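Local coordinates for protein inorganic polyphosphate/ATP-glucomannokinase (Arthrobacter sp., PDB 1WOQ) that probably phosphorylates glucose and mannose with inorganic polyphosphate or ATP as phosphate donor, as a kinase of the ROK family, at residues Q47-P51 with E52-E56; A138-K141 with G142-V146; I17-G21 with T22-G26. One frame throughout, in Å; residues are numbered along the deposited sequence.

Contact 1. Residues Q47-P51 with E52-E56; sequences QPATP and ESVAE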
ATOM      1  N   GLN A  47     -15.351  -3.619 -11.884  1.00 34.26           N
ATOM      2  CA  GLN A  47     -15.230  -2.478 -12.777  1.00 35.52           C
ATOM      3  C   GLN A  47     -16.593  -2.091 -13.337  1.00 35.35           C
ATOM      4  O   GLN A  47     -17.267  -2.902 -13.973  1.00 35.06           O
ATOM      5  CB  GLN A  47     -14.259  -2.794 -13.916  1.00 37.45           C
ATOM      6  CG  GLN A  47     -12.831  -3.038 -13.446  1.00 41.43           C
ATOM      7  CD  GLN A  47     -12.223  -1.826 -12.755  1.00 43.69           C
ATOM      8  OE1 GLN A  47     -11.172  -1.924 -12.121  1.00 45.54           O
ATOM      9  NE2 GLN A  47     -12.878  -0.676 -12.882  1.00 45.78           N
ATOM     10  N   PRO A  48     -17.022  -0.845 -13.086  1.00 35.18           N
ATOM     11  CA  PRO A  48     -16.270   0.152 -12.317  1.00 35.00           C
ATOM     12  C   PRO A  48     -16.135  -0.233 -10.845  1.00 33.43           C
ATOM     13  O   PRO A  48     -16.956  -0.978 -10.314  1.00 34.31           O
ATOM     14  CB  PRO A  48     -17.095   1.421 -12.507  1.00 35.37           C
ATOM     15  CG  PRO A  48     -18.488   0.888 -12.567  1.00 35.58           C
ATOM     16  CD  PRO A  48     -18.336  -0.309 -13.486  1.00 36.50           C
ATOM     17  N   ALA A  49     -15.094   0.272 -10.194  1.00 33.03           N
ATOM     18  CA  ALA A  49     -14.866  -0.024  -8.788  1.00 31.63           C
ATOM     19  C   ALA A  49     -15.539   1.043  -7.930  1.00 29.87           C
ATOM     20  O   ALA A  49     -14.892   1.981  -7.470  1.00 30.03           O
ATOM     21  CB  ALA A  49     -13.368  -0.073  -8.496  1.00 32.60           C
ATOM     22  N   THR A  50     -16.844   0.891  -7.725  1.00 28.49           N
ATOM     23  CA  THR A  50     -17.614   1.839  -6.926  1.00 27.17           C
ATOM     24  C   THR A  50     -17.720   1.363  -5.486  1.00 25.38           C
ATOM     25  O   THR A  50     -17.496   0.190  -5.198  1.00 24.25           O
ATOM     26  CB  THR A  50     -19.043   1.994  -7.470  1.00 28.33           C
ATOM     27  OG1 THR A  50     -19.735   0.744  -7.348  1.00 27.37           O
ATOM     28  CG2 THR A  50     -19.013   2.420  -8.926  1.00 29.93           C
ATOM     29  N   PRO A  51     -18.068   2.272  -4.561  1.00 23.40           N
ATOM     30  CA  PRO A  51     -18.198   1.902  -3.152  1.00 21.29           C
ATOM     31  C   PRO A  51     -19.040   0.642  -2.981  1.00 20.37           C
ATOM     32  O   PRO A  51     -18.671  -0.271  -2.247  1.00 18.87           O
ATOM     33  CB  PRO A  51     -18.860   3.132  -2.542  1.00 21.97           C
ATOM     34  CG  PRO A  51     -18.244   4.245  -3.333  1.00 22.99           C
ATOM     35  CD  PRO A  51     -18.316   3.714  -4.750  1.00 24.82           C
ATOM     36  N   GLU A  52     -20.171   0.597  -3.676  1.00 19.51           N
ATOM     37  CA  GLU A  52     -21.066  -0.549  -3.587  1.00 21.46           C
ATOM     38  C   GLU A  52     -20.457  -1.849  -4.112  1.00 20.08           C
ATOM     39  O   GLU A  52     -20.528  -2.878  -3.443  1.00 18.72           O
ATOM     40  CB  GLU A  52     -22.370  -0.242  -4.330  1.00 26.21           C
ATOM     41  CG  GLU A  52     -23.329  -1.416  -4.418  1.00 34.46           C
ATOM     42  CD  GLU A  52     -24.707  -1.002  -4.894  1.00 38.52           C
ATOM     43  OE1 GLU A  52     -25.392  -0.264  -4.154  1.00 41.54           O
ATOM     44  OE2 GLU A  52     -25.104  -1.411  -6.006  1.00 42.46           O
ATOM     45  N   SER A  53     -19.856  -1.806  -5.298  1.00 19.38           N
ATOM     46  CA  SER A  53     -19.259  -3.003  -5.888  1.00 20.54           C
ATOM     47  C   SER A  53     -18.044  -3.477  -5.098  1.00 18.17           C
ATOM     48  O   SER A  53     -17.859  -4.676  -4.884  1.00 16.56           O
ATOM     49  CB  SER A  53     -18.857  -2.747  -7.346  1.00 22.28           C
ATOM     50  OG  SER A  53     -17.774  -1.838  -7.439  1.00 29.10           O
ATOM     51  N   VAL A  54     -17.219  -2.532  -4.665  1.00 16.38           N
ATOM     52  CA  VAL A  54     -16.032  -2.868  -3.884  1.00 16.87           C
ATOM     53  C   VAL A  54     -16.435  -3.471  -2.539  1.00 16.52           C
ATOM     54  O   VAL A  54     -15.812  -4.415  -2.062  1.00 16.20           O
ATOM     55  CB  VAL A  54     -15.158  -1.619  -3.646  1.00 17.84           C
ATOM     56  CG1 VAL A  54     -14.049  -1.927  -2.647  1.00 18.82           C
ATOM     57  CG2 VAL A  54     -14.562  -1.157  -4.972  1.00 17.48           C
ATOM     58  N   ALA A  55     -17.479  -2.925  -1.925  1.00 15.20           N
ATOM     59  CA  ALA A  55     -17.941  -3.442  -0.637  1.00 16.60           C
ATOM     60  C   ALA A  55     -18.324  -4.912  -0.768  1.00 16.58           C
ATOM     61  O   ALA A  55     -18.018  -5.725   0.106  1.00 15.05           O
ATOM     62  CB  ALA A  55     -19.134  -2.631  -0.141  1.00 15.40           C
ATOM     63  N   GLU A  56     -19.002  -5.253  -1.859  1.00 15.25           N
ATOM     64  CA  GLU A  56     -19.403  -6.636  -2.086  1.00 16.04           C
ATOM     65  C   GLU A  56     -18.190  -7.549  -2.240  1.00 14.67           C
ATOM     66  O   GLU A  56     -18.159  -8.646  -1.686  1.00 14.98           O
ATOM     67  CB  GLU A  56     -20.288  -6.739  -3.330  1.00 17.95           C
ATOM     68  CG  GLU A  56     -21.680  -6.148  -3.152  1.00 22.69           C
ATOM     69  CD  GLU A  56     -22.423  -6.748  -1.971  1.00 26.13           C
ATOM     70  OE1 GLU A  56     -22.450  -7.994  -1.857  1.00 26.85           O
ATOM     71  OE2 GLU A  56     -22.984  -5.975  -1.160  1.00 26.44           O
TER
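T50 and S53 each turn their hydroxyl back toward the other's backbone nitrogen. In T50 the first torsion is 64°, which sets OG1 between its own backbone N and carbonyl carbon. In S53 it is 69°, so OG takes the equivalent place on the first turn of the helix. The two oxygens therefore face each other's main chain, and two bonds result. S53 N donates to T50 OG1 over 3.3 Å, a long but nearly straight bond at 167°. T50 N donates to S53 OG over 2.9 Å, along a more bent path. Each hydroxyl thus accepts from the partner's N-H, and each bond limits how its side chain can turn.

The helix begins in the same place. V54 N reaches T50 O at 2.8 Å, almost in line with the C=O bond, and gives the first turn its backbone bond. A55 N follows with a bond of 2.9 Å to P51 O. P51 stands right after the cap, where its lack of an N-H costs the helix no bond.

An apolar contact runs alongside. V54 lays CG2 over the backbone of A49, and its methyl meets A49 CB at 3.9 Å. The same CG2 comes within 3.2 Å of T50 O. W101 packs on P51 and V54 and takes A49 O through its indole N-H. P51 also touches L109 of helix 106-114. E56, one turn further on, forms a salt bridge with R113 of that helix. E52 extends away from the cap, and its negative charge near the helix start would probably suit the helix dipole. The reciprocal pair is a capping box, with T50 as N-cap, and it starts helix 51-66 after the loop from strand 35-44.

Contact 2. Residues A138-K141 with G142-V146; sequences AGVK and GTVLV
V140 and G142 bring two flat groups together, the peptide units that carry their carbonyls. The planes stand at nearly a right angle to each other. Neither touches the other directly, and one water joins them. It donates to V140 O over 2.6 Å and to G142 O over 2.9 Å. It sits beyond both oxygens and is tilted off both carbonyl planes. Other acceptors may compete for its protons, so the two bonds need not both be made at every moment. On another side of the water lies V144 CG2, 3.5 Å from its oxygen.

The side chains that meet are both branched and aliphatic. V140 points toward the strand and V144 points back at the loop. CG1 of V140 touches CG2 of V144 at 3.5 Å, one methyl against one methyl. The two side chains cross at about a right angle. In V140 CG1 lies anti to the backbone N (chi1 -177°), which turns this methyl to V144.

K141 leads away from the strand, and its side chain also touches D160. G142 makes the turn with a positive phi of 78°. A CB on it would lie only 2.6 Å from K141 O, so glycine fits here. Its N-H is used by D160 OD1.

Beyond G142 the chain enters the sheet. V144 pairs its backbone with I158 of strand 153-159 and packs on I219 of strand 217-221. The contact is thus a loop folded against the start of strand 143-149, the central strand of a 3-2-1-4-5 mixed sheet, the order found in the domains of actin-like ATPases and sugar kinases.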
ATOM      1  N   ALA A 138      13.007  -2.166   9.443  1.00 17.75           N
ATOM      2  CA  ALA A 138      13.225  -2.570  10.826  1.00 18.22           C
ATOM      3  C   ALA A 138      14.617  -2.168  11.301  1.00 17.46           C
ATOM      4  O   ALA A 138      15.607  -2.435  10.627  1.00 19.25           O
ATOM      5  CB  ALA A 138      13.037  -4.084  10.970  1.00 15.88           C
ATOM      6  N   GLY A 139      14.680  -1.521  12.458  1.00 19.48           N
ATOM      7  CA  GLY A 139      15.962  -1.116  13.006  1.00 21.25           C
ATOM      8  C   GLY A 139      16.556   0.147  12.412  1.00 22.81           C
ATOM      9  O   GLY A 139      17.673   0.533  12.756  1.00 23.08           O
ATOM     10  N   VAL A 140      15.820   0.794  11.516  1.00 21.83           N
ATOM     11  CA  VAL A 140      16.305   2.023  10.907  1.00 22.09           C
ATOM     12  C   VAL A 140      15.577   3.212  11.520  1.00 23.06           C
ATOM     13  O   VAL A 140      14.354   3.318  11.421  1.00 22.98           O
ATOM     14  CB  VAL A 140      16.069   2.036   9.383  1.00 21.58           C
ATOM     15  CG1 VAL A 140      16.661   3.306   8.782  1.00 19.00           C
ATOM     16  CG2 VAL A 140      16.689   0.803   8.745  1.00 23.62           C
ATOM     17  N   LYS A 141      16.327   4.097  12.168  1.00 23.11           N
ATOM     18  CA  LYS A 141      15.722   5.273  12.779  1.00 24.61           C
ATOM     19  C   LYS A 141      15.729   6.415  11.774  1.00 22.77           C
ATOM     20  O   LYS A 141      16.286   6.291  10.682  1.00 23.31           O
ATOM     21  CB  LYS A 141      16.487   5.683  14.038  1.00 28.80           C
ATOM     22  CG  LYS A 141      17.978   5.886  13.830  1.00 33.39           C
ATOM     23  CD  LYS A 141      18.666   6.430  15.088  1.00 37.66           C
ATOM     24  CE  LYS A 141      18.521   5.498  16.290  1.00 40.37           C
ATOM     25  NZ  LYS A 141      17.127   5.423  16.815  1.00 41.42           N
ATOM     26  N   GLY A 142      15.101   7.521  12.144  1.00 19.64           N
ATOM     27  CA  GLY A 142      15.060   8.661  11.254  1.00 19.07           C
ATOM     28  C   GLY A 142      14.043   8.491  10.146  1.00 16.94           C
ATOM     29  O   GLY A 142      13.139   7.662  10.229  1.00 15.49           O
ATOM     30  N   THR A 143      14.209   9.275   9.091  1.00 14.71           N
ATOM     31  CA  THR A 143      13.290   9.250   7.963  1.00 14.20           C
ATOM     32  C   THR A 143      13.523   8.110   6.989  1.00 13.88           C
ATOM     33  O   THR A 143      14.608   7.970   6.426  1.00 15.15           O
ATOM     34  CB  THR A 143      13.370  10.575   7.195  1.00 13.56           C
ATOM     35  OG1 THR A 143      13.053  11.647   8.086  1.00 15.96           O
ATOM     36  CG2 THR A 143      12.395  10.586   6.019  1.00 14.05           C
ATOM     37  N   VAL A 144      12.484   7.302   6.796  1.00 13.58           N
ATOM     38  CA  VAL A 144      12.519   6.173   5.872  1.00 12.95           C
ATOM     39  C   VAL A 144      11.319   6.334   4.949  1.00 13.48           C
ATOM     40  O   VAL A 144      10.184   6.397   5.409  1.00 13.46           O
ATOM     41  CB  VAL A 144      12.417   4.824   6.626  1.00 13.72           C
ATOM     42  CG1 VAL A 144      12.292   3.674   5.633  1.00 14.76           C
ATOM     43  CG2 VAL A 144      13.658   4.630   7.499  1.00 15.06           C
ATOM     44  N   LEU A 145      11.562   6.404   3.647  1.00 13.97           N
ATOM     45  CA  LEU A 145      10.457   6.581   2.713  1.00 12.78           C
ATOM     46  C   LEU A 145      10.242   5.352   1.851  1.00 13.27           C
ATOM     47  O   LEU A 145      11.131   4.929   1.118  1.00 13.87           O
ATOM     48  CB  LEU A 145      10.707   7.812   1.829  1.00 12.19           C
ATOM     49  CG  LEU A 145      10.942   9.120   2.596  1.00 13.42           C
ATOM     50  CD1 LEU A 145      11.233  10.250   1.612  1.00 13.98           C
ATOM     51  CD2 LEU A 145       9.723   9.447   3.445  1.00 14.25           C
ATOM     52  N   VAL A 146       9.051   4.772   1.959  1.00 12.98           N
ATOM     53  CA  VAL A 146       8.697   3.594   1.180  1.00 12.64           C
ATOM     54  C   VAL A 146       7.902   4.091  -0.024  1.00 13.68           C
ATOM     55  O   VAL A 146       6.799   4.615   0.121  1.00 14.14           O
ATOM     56  CB  VAL A 146       7.832   2.623   2.012  1.00 14.19           C
ATOM     57  CG1 VAL A 146       7.606   1.328   1.238  1.00 14.59           C
ATOM     58  CG2 VAL A 146       8.523   2.328   3.336  1.00 14.25           C
TER
HETATM   59  O   HOH W   1      12.407   4.917  10.720  1.00 17.12           O

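Contact 3. Residues I17-G21 with T22-G26; sequences IDIGG and TGIKG. With PO4 (phosphate ion), chain E; PO4 (phosphate ion), chain D.
I17, I19 and I24 form the tight side of this hairpin. I17 CG2 meets I24 CG2 at 4.0 Å, and helix 51-66 covers that face. G26 leaves room for I17 CD1, 3.7 Å from its CA; a CB there would clash. D18 N binds K25 O over 2.7 Å in an almost straight bond, and K25 N returns one to D18 O. G20 N closes the turn on G23 O at 2.9 Å.

The turn is looser. G21 and T22 are exposed, and G21 N donates to the chain D phosphate at O4, 2.8 Å away.

On the other face D18 and K25 run side by side. K25 is extended beyond CG, and its NZ gives O4 of the chain E phosphate a bond of 2.8 Å. N248 O also accepts from NZ. D18 OD2 stays 4.5 Å from K25 NZ, while D18 OD1 bonds T81 OG1. With an alanine at K25, the chain E phosphate would probably lose its ammonium partner, and D18 the positive charge beside it. The phosphates probably came from the crystallisation liquor, but glycine N-H and lysine ammonium groups gathered here are consistent with a site for donor phosphates.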
ATOM      1  N   ILE A  17      -7.078  -6.778   4.437  1.00 13.15           N
ATOM      2  CA  ILE A  17      -7.566  -6.745   3.060  1.00 13.79           C
ATOM      3  C   ILE A  17      -6.857  -5.626   2.302  1.00 14.64           C
ATOM      4  O   ILE A  17      -6.746  -4.512   2.804  1.00 14.02           O
ATOM      5  CB  ILE A  17      -9.096  -6.480   3.023  1.00 13.88           C
ATOM      6  CG1 ILE A  17      -9.835  -7.548   3.836  1.00 13.60           C
ATOM      7  CG2 ILE A  17      -9.600  -6.482   1.579  1.00 14.91           C
ATOM      8  CD1 ILE A  17      -9.747  -8.948   3.251  1.00 14.26           C
ATOM      9  N   ASP A  18      -6.390  -5.922   1.091  1.00 15.16           N
ATOM     10  CA  ASP A  18      -5.687  -4.934   0.276  1.00 17.02           C
ATOM     11  C   ASP A  18      -6.477  -4.681  -1.009  1.00 17.70           C
ATOM     12  O   ASP A  18      -6.636  -5.577  -1.841  1.00 17.69           O
ATOM     13  CB  ASP A  18      -4.271  -5.455  -0.028  1.00 18.87           C
ATOM     14  CG  ASP A  18      -3.374  -4.415  -0.690  1.00 22.27           C
ATOM     15  OD1 ASP A  18      -3.541  -3.204  -0.448  1.00 22.27           O
ATOM     16  OD2 ASP A  18      -2.471  -4.823  -1.448  1.00 24.08           O
ATOM     17  N   ILE A  19      -6.994  -3.463  -1.152  1.00 17.94           N
ATOM     18  CA  ILE A  19      -7.772  -3.097  -2.331  1.00 19.93           C
ATOM     19  C   ILE A  19      -6.847  -2.506  -3.387  1.00 22.96           C
ATOM     20  O   ILE A  19      -6.285  -1.423  -3.202  1.00 20.65           O
ATOM     21  CB  ILE A  19      -8.870  -2.068  -1.983  1.00 19.62           C
ATOM     22  CG1 ILE A  19      -9.857  -2.681  -0.983  1.00 20.25           C
ATOM     23  CG2 ILE A  19      -9.593  -1.628  -3.254  1.00 22.01           C
ATOM     24  CD1 ILE A  19     -10.908  -1.712  -0.465  1.00 19.14           C
ATOM     25  N   GLY A  20      -6.688  -3.226  -4.491  1.00 23.48           N
ATOM     26  CA  GLY A  20      -5.821  -2.762  -5.556  1.00 26.51           C
ATOM     27  C   GLY A  20      -6.575  -2.422  -6.826  1.00 28.49           C
ATOM     28  O   GLY A  20      -7.794  -2.577  -6.895  1.00 28.24           O
ATOM     29  N   GLY A  21      -5.842  -1.963  -7.833  1.00 28.54           N
ATOM     30  CA  GLY A  21      -6.462  -1.603  -9.091  1.00 31.16           C
ATOM     31  C   GLY A  21      -6.997  -2.795  -9.860  1.00 31.64           C
ATOM     32  O   GLY A  21      -8.051  -2.705 -10.490  1.00 34.89           O
ATOM     33  N   THR A  22      -6.286  -3.917  -9.808  1.00 31.90           N
ATOM     34  CA  THR A  22      -6.710  -5.109 -10.533  1.00 32.07           C
ATOM     35  C   THR A  22      -7.215  -6.238  -9.644  1.00 32.30           C
ATOM     36  O   THR A  22      -7.903  -7.139 -10.116  1.00 33.96           O
ATOM     37  CB  THR A  22      -5.569  -5.662 -11.411  1.00 32.60           C
ATOM     38  OG1 THR A  22      -4.487  -6.100 -10.581  1.00 34.07           O
ATOM     39  CG2 THR A  22      -5.068  -4.589 -12.365  1.00 33.77           C
ATOM     40  N   GLY A  23      -6.884  -6.200  -8.360  1.00 30.66           N
ATOM     41  CA  GLY A  23      -7.345  -7.257  -7.481  1.00 27.84           C
ATOM     42  C   GLY A  23      -7.573  -6.833  -6.044  1.00 25.58           C
ATOM     43  O   GLY A  23      -6.936  -5.904  -5.550  1.00 26.33           O
ATOM     44  N   ILE A  24      -8.507  -7.512  -5.386  1.00 23.23           N
ATOM     45  CA  ILE A  24      -8.821  -7.260  -3.986  1.00 20.41           C
ATOM     46  C   ILE A  24      -8.453  -8.562  -3.301  1.00 19.61           C
ATOM     47  O   ILE A  24      -9.102  -9.590  -3.499  1.00 18.07           O
ATOM     48  CB  ILE A  24     -10.311  -6.958  -3.785  1.00 22.17           C
ATOM     49  CG1 ILE A  24     -10.636  -5.599  -4.411  1.00 21.92           C
ATOM     50  CG2 ILE A  24     -10.660  -6.981  -2.297  1.00 21.51           C
ATOM     51  CD1 ILE A  24     -12.077  -5.187  -4.268  1.00 23.60           C
ATOM     52  N   LYS A  25      -7.388  -8.520  -2.515  1.00 17.01           N
ATOM     53  CA  LYS A  25      -6.904  -9.712  -1.849  1.00 17.68           C
ATOM     54  C   LYS A  25      -6.849  -9.578  -0.343  1.00 16.90           C
ATOM     55  O   LYS A  25      -6.782  -8.474   0.198  1.00 15.94           O
ATOM     56  CB  LYS A  25      -5.517 -10.061  -2.385  1.00 18.83           C
ATOM     57  CG  LYS A  25      -4.554  -8.893  -2.369  1.00 23.02           C
ATOM     58  CD  LYS A  25      -3.223  -9.254  -3.017  1.00 25.65           C
ATOM     59  CE  LYS A  25      -2.329  -8.029  -3.124  1.00 28.34           C
ATOM     60  NZ  LYS A  25      -1.024  -8.339  -3.773  1.00 31.02           N
ATOM     61  N   GLY A  26      -6.871 -10.718   0.333  1.00 14.51           N
ATOM     62  CA  GLY A  26      -6.822 -10.693   1.778  1.00 14.74           C
ATOM     63  C   GLY A  26      -6.081 -11.893   2.319  1.00 16.00           C
ATOM     64  O   GLY A  26      -5.805 -12.854   1.596  1.00 14.66           O
TER
HETATM   65  P   PO4 E 281      -2.641  -7.993  -7.000  1.00 54.81           P
HETATM   66  O1  PO4 E 281      -1.799  -9.330  -6.849  1.00 53.63           O
HETATM   67  O2  PO4 E 281      -2.907  -7.523  -8.414  1.00 54.94           O
HETATM   68  O3  PO4 E 281      -3.966  -8.398  -6.308  1.00 54.56           O
HETATM   69  O4  PO4 E 281      -1.853  -7.010  -6.150  1.00 55.71           O
HETATM   70  P   PO4 D 280      -2.046  -1.478  -7.618  1.00 43.12           P
HETATM   71  O1  PO4 D 280      -2.417  -1.037  -6.140  1.00 43.77           O
HETATM   72  O2  PO4 D 280      -0.756  -0.915  -8.172  1.00 40.68           O
HETATM   73  O3  PO4 D 280      -1.939  -3.012  -7.451  1.00 42.40           O
HETATM   74  O4  PO4 D 280      -3.288  -1.088  -8.402  1.00 43.44           O

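How the contacts relate
Contacts 1 and 3 lie on the same side of the chain's centre and touch. V54 of contact 1 sets CG1 against I19 CD1 of contact 3 at 3.8 Å, so the start of helix 51-66 packs on the hairpin's isoleucine face. Contact 2 is on the opposite side, in the other sheet, about 12 Å from contact 3 between nearest atoms. It is a surface contact, whereas the other two are partly buried. Their chemistry differs accordingly. Contact 1 relies on hydroxyl and backbone bonds at a helix start. Contact 2 has a methyl pair and a bridging water. Contact 3 joins paired strands to an anion-binding face and is nearest the chain's centre.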